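Local coordinates for cytochrome C-type biogenesis protein ccmF (PDB 6ZMQ) that is a membrane-bound cytochrome c heme lyase that binds heme b and probably takes part in handing heme over during cytochrome c maturation, at residues L579-Q584 with A591-Y596. Residues are numbered along the deposited sequence; the frame is centred on the assembly and turned at random.
Sequences LHFYPQ and APKVIY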
ATOM      1  N   LEU A 579       2.395  24.700 -17.242  1.00 38.88           N
ATOM      2  CA  LEU A 579       2.183  24.250 -15.866  1.00 42.14           C
ATOM      3  C   LEU A 579       0.964  24.939 -15.265  1.00 50.49           C
ATOM      4  O   LEU A 579       0.528  25.985 -15.753  1.00 70.21           O
ATOM      5  CB  LEU A 579       3.406  24.545 -15.003  1.00 41.99           C
ATOM      6  CG  LEU A 579       3.841  26.006 -15.104  1.00 48.49           C
ATOM      7  CD1 LEU A 579       4.476  26.431 -13.846  1.00 65.21           C
ATOM      8  CD2 LEU A 579       4.846  26.204 -16.235  1.00 43.73           C
ATOM      9  N   HIS A 580       0.406  24.366 -14.189  1.00 53.55           N
ATOM     10  CA  HIS A 580      -0.944  24.761 -13.829  1.00 48.92           C
ATOM     11  C   HIS A 580      -1.005  25.326 -12.412  1.00 54.62           C
ATOM     12  O   HIS A 580      -0.049  25.227 -11.638  1.00 65.74           O
ATOM     13  CB  HIS A 580      -1.833  23.539 -13.959  1.00 54.24           C
ATOM     14  CG  HIS A 580      -3.184  23.792 -14.545  1.00 70.52           C
ATOM     15  ND1 HIS A 580      -3.524  23.349 -15.805  1.00 73.01           N
ATOM     16  CD2 HIS A 580      -4.301  24.355 -14.031  1.00 75.49           C
ATOM     17  CE1 HIS A 580      -4.777  23.672 -16.061  1.00 71.06           C
ATOM     18  NE2 HIS A 580      -5.271  24.286 -15.003  1.00 74.79           N
ATOM     19  N   PHE A 581      -2.147  25.931 -12.081  1.00 53.79           N
ATOM     20  CA  PHE A 581      -2.385  26.402 -10.718  1.00 52.22           C
ATOM     21  C   PHE A 581      -3.881  26.486 -10.494  1.00 58.55           C
ATOM     22  O   PHE A 581      -4.610  26.876 -11.412  1.00 64.04           O
ATOM     23  CB  PHE A 581      -1.782  27.787 -10.499  1.00 47.15           C
ATOM     24  CG  PHE A 581      -1.176  27.986  -9.151  1.00 74.43           C
ATOM     25  CD1 PHE A 581      -1.701  27.364  -8.031  1.00 87.66           C
ATOM     26  CD2 PHE A 581      -0.090  28.829  -9.000  1.00 88.34           C
ATOM     27  CE1 PHE A 581      -1.136  27.557  -6.794  1.00 95.61           C
ATOM     28  CE2 PHE A 581       0.481  29.022  -7.759  1.00 94.23           C
ATOM     29  CZ  PHE A 581      -0.043  28.389  -6.651  1.00 96.72           C
ATOM     30  N   TYR A 582      -4.349  26.184  -9.282  1.00 58.68           N
ATOM     31  CA  TYR A 582      -5.757  26.411  -8.988  1.00 68.69           C
ATOM     32  C   TYR A 582      -5.928  27.339  -7.800  1.00 81.58           C
ATOM     33  O   TYR A 582      -5.647  26.930  -6.665  1.00 91.82           O
ATOM     34  CB  TYR A 582      -6.508  25.121  -8.694  1.00 63.38           C
ATOM     35  CG  TYR A 582      -6.301  24.079  -9.723  1.00 61.46           C
ATOM     36  CD1 TYR A 582      -6.621  24.333 -11.045  1.00 63.53           C
ATOM     37  CD2 TYR A 582      -5.869  22.813  -9.365  1.00 66.09           C
ATOM     38  CE1 TYR A 582      -6.441  23.380 -11.999  1.00 66.83           C
ATOM     39  CE2 TYR A 582      -5.726  21.834 -10.305  1.00 75.49           C
ATOM     40  CZ  TYR A 582      -6.001  22.123 -11.631  1.00 77.06           C
ATOM     41  OH  TYR A 582      -5.850  21.162 -12.601  1.00 84.89           O
ATOM     42  N   PRO A 583      -6.750  28.504  -7.878  1.00 73.82           N
ATOM     43  CA  PRO A 583      -7.590  29.452  -6.790  1.00 78.17           C
ATOM     44  C   PRO A 583      -8.674  28.344  -6.831  1.00 90.21           C
ATOM     45  O   PRO A 583      -9.379  28.315  -7.790  1.00 94.89           O
ATOM     46  CB  PRO A 583      -7.651  30.735  -7.599  1.00 68.47           C
ATOM     47  CG  PRO A 583      -6.398  30.671  -8.375  1.00 55.17           C
ATOM     48  CD  PRO A 583      -6.662  29.362  -9.044  1.00 62.91           C
ATOM     49  N   GLN A 584      -8.678  27.339  -5.920  1.00 96.95           N
ATOM     50  CA  GLN A 584      -9.740  26.334  -5.922  1.00 95.42           C
ATOM     51  C   GLN A 584     -10.797  26.767  -4.909  1.00111.60           C
ATOM     52  O   GLN A 584     -10.499  26.903  -3.723  1.00121.84           O
ATOM     53  CB  GLN A 584      -9.176  24.944  -5.626  1.00 87.44           C
ATOM     54  CG  GLN A 584     -10.147  23.783  -5.896  1.00 81.59           C
ATOM     55  CD  GLN A 584      -9.519  22.668  -6.730  1.00 72.83           C
ATOM     56  OE1 GLN A 584      -8.393  22.797  -7.210  1.00 77.49           O
ATOM     57  NE2 GLN A 584     -10.252  21.575  -6.912  1.00 61.76           N
ATOM     58  N   ALA A 591      -4.402  27.920  -2.964  1.00 91.00           N
ATOM     59  CA  ALA A 591      -3.689  27.731  -4.214  1.00 78.31           C
ATOM     60  C   ALA A 591      -2.872  26.436  -4.206  1.00 80.76           C
ATOM     61  O   ALA A 591      -1.675  26.465  -3.878  1.00 86.54           O
ATOM     62  CB  ALA A 591      -2.789  28.946  -4.451  1.00 86.04           C
ATOM     63  N   PRO A 592      -3.458  25.251  -4.558  1.00 84.09           N
ATOM     64  CA  PRO A 592      -2.600  24.100  -4.844  1.00 74.34           C
ATOM     65  C   PRO A 592      -2.231  24.008  -6.316  1.00 77.81           C
ATOM     66  O   PRO A 592      -2.977  24.427  -7.219  1.00 91.95           O
ATOM     67  CB  PRO A 592      -3.444  22.906  -4.383  1.00 78.48           C
ATOM     68  CG  PRO A 592      -4.799  23.320  -4.648  1.00 89.68           C
ATOM     69  CD  PRO A 592      -4.843  24.790  -4.336  1.00100.26           C
ATOM     70  N   LYS A 593      -1.027  23.502  -6.537  1.00 68.89           N
ATOM     71  CA  LYS A 593      -0.458  23.318  -7.855  1.00 59.38           C
ATOM     72  C   LYS A 593      -0.849  21.957  -8.422  1.00 54.14           C
ATOM     73  O   LYS A 593      -1.161  21.014  -7.684  1.00 46.94           O
ATOM     74  CB  LYS A 593       1.065  23.416  -7.765  1.00 62.63           C
ATOM     75  CG  LYS A 593       1.523  24.722  -7.162  1.00 67.51           C
ATOM     76  CD  LYS A 593       3.007  24.849  -6.984  1.00 66.99           C
ATOM     77  CE  LYS A 593       3.501  23.921  -5.889  1.00 63.55           C
ATOM     78  NZ  LYS A 593       2.963  24.306  -4.563  1.00 68.42           N
ATOM     79  N   VAL A 594      -0.828  21.862  -9.755  1.00 56.41           N
ATOM     80  CA  VAL A 594      -0.550  20.605 -10.450  1.00 65.82           C
ATOM     81  C   VAL A 594       0.551  20.887 -11.475  1.00 52.32           C
ATOM     82  O   VAL A 594       0.452  21.801 -12.322  1.00 53.83           O
ATOM     83  CB  VAL A 594      -1.776  19.927 -11.091  1.00 72.21           C
ATOM     84  CG1 VAL A 594      -2.583  19.161 -10.056  1.00 66.20           C
ATOM     85  CG2 VAL A 594      -2.659  20.861 -11.746  1.00 81.54           C
ATOM     86  N   ILE A 595       1.626  20.133 -11.346  1.00 41.77           N
ATOM     87  CA  ILE A 595       2.867  20.288 -12.086  1.00 44.80           C
ATOM     88  C   ILE A 595       2.718  19.723 -13.490  1.00 54.09           C
ATOM     89  O   ILE A 595       1.884  18.843 -13.747  1.00 67.13           O
ATOM     90  CB  ILE A 595       3.987  19.598 -11.276  1.00 70.97           C
ATOM     91  CG1 ILE A 595       3.738  18.110 -11.072  1.00 87.51           C
ATOM     92  CG2 ILE A 595       3.911  20.006  -9.866  1.00 72.78           C
ATOM     93  CD1 ILE A 595       4.487  17.159 -11.933  1.00 96.39           C
ATOM     94  N   TYR A 596       3.515  20.233 -14.423  1.00 58.67           N
ATOM     95  CA  TYR A 596       3.649  19.549 -15.704  1.00 74.33           C
ATOM     96  C   TYR A 596       5.050  18.965 -15.795  1.00 93.25           C
ATOM     97  O   TYR A 596       6.019  19.577 -15.328  1.00117.45           O
ATOM     98  CB  TYR A 596       3.322  20.457 -16.897  1.00 71.07           C
ATOM     99  CG  TYR A 596       3.791  19.910 -18.236  1.00 69.21           C
ATOM    100  CD1 TYR A 596       3.134  18.837 -18.841  1.00 71.04           C
ATOM    101  CD2 TYR A 596       4.950  20.395 -18.840  1.00 73.02           C
ATOM    102  CE1 TYR A 596       3.581  18.309 -20.043  1.00 75.79           C
ATOM    103  CE2 TYR A 596       5.389  19.888 -20.043  1.00 78.08           C
ATOM    104  CZ  TYR A 596       4.712  18.834 -20.636  1.00 72.60           C
ATOM    105  OH  TYR A 596       5.153  18.310 -21.830  1.00 59.17           O
TER
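Tyr582 N donates to Pro592 O at 3.0 Å, with 158° at the hydrogen. His580 N donates to Val594 O at 3.2 Å, a more bent bond of 139°. These two backbone bonds hold the arms of a loosely paired beta hairpin together. Beyond them, toward the turn, Ala591 CA lies 3.2 Å from Tyr582 O as a CA-H...O contact, beside the proline nitrogen of Pro592, which has no hydrogen to give.

Side chains pack on both faces. On one, Lys593 CG lies over the Phe581 ring, 4.1 Å from its centroid, in a CH-pi contact; Pro592 O and Ala591 O approach the edge of that ring. On the other, Val594 CG2 meets the far end of Tyr582, 3.5 Å from CE2 and close to OH, and also touches His580 CB at 3.6 Å. Tyr582 OH lies above the His580 ring, displaced toward its rim.

The 593-594 strand is an outer strand of a four-stranded antiparallel sheet; strand 561-566 flanks 578-581 on its other side. Phe581 also meets Phe609, and Lys593 makes a cation-pi contact with Trp251, linking the hairpin to the loop after helix 224-247.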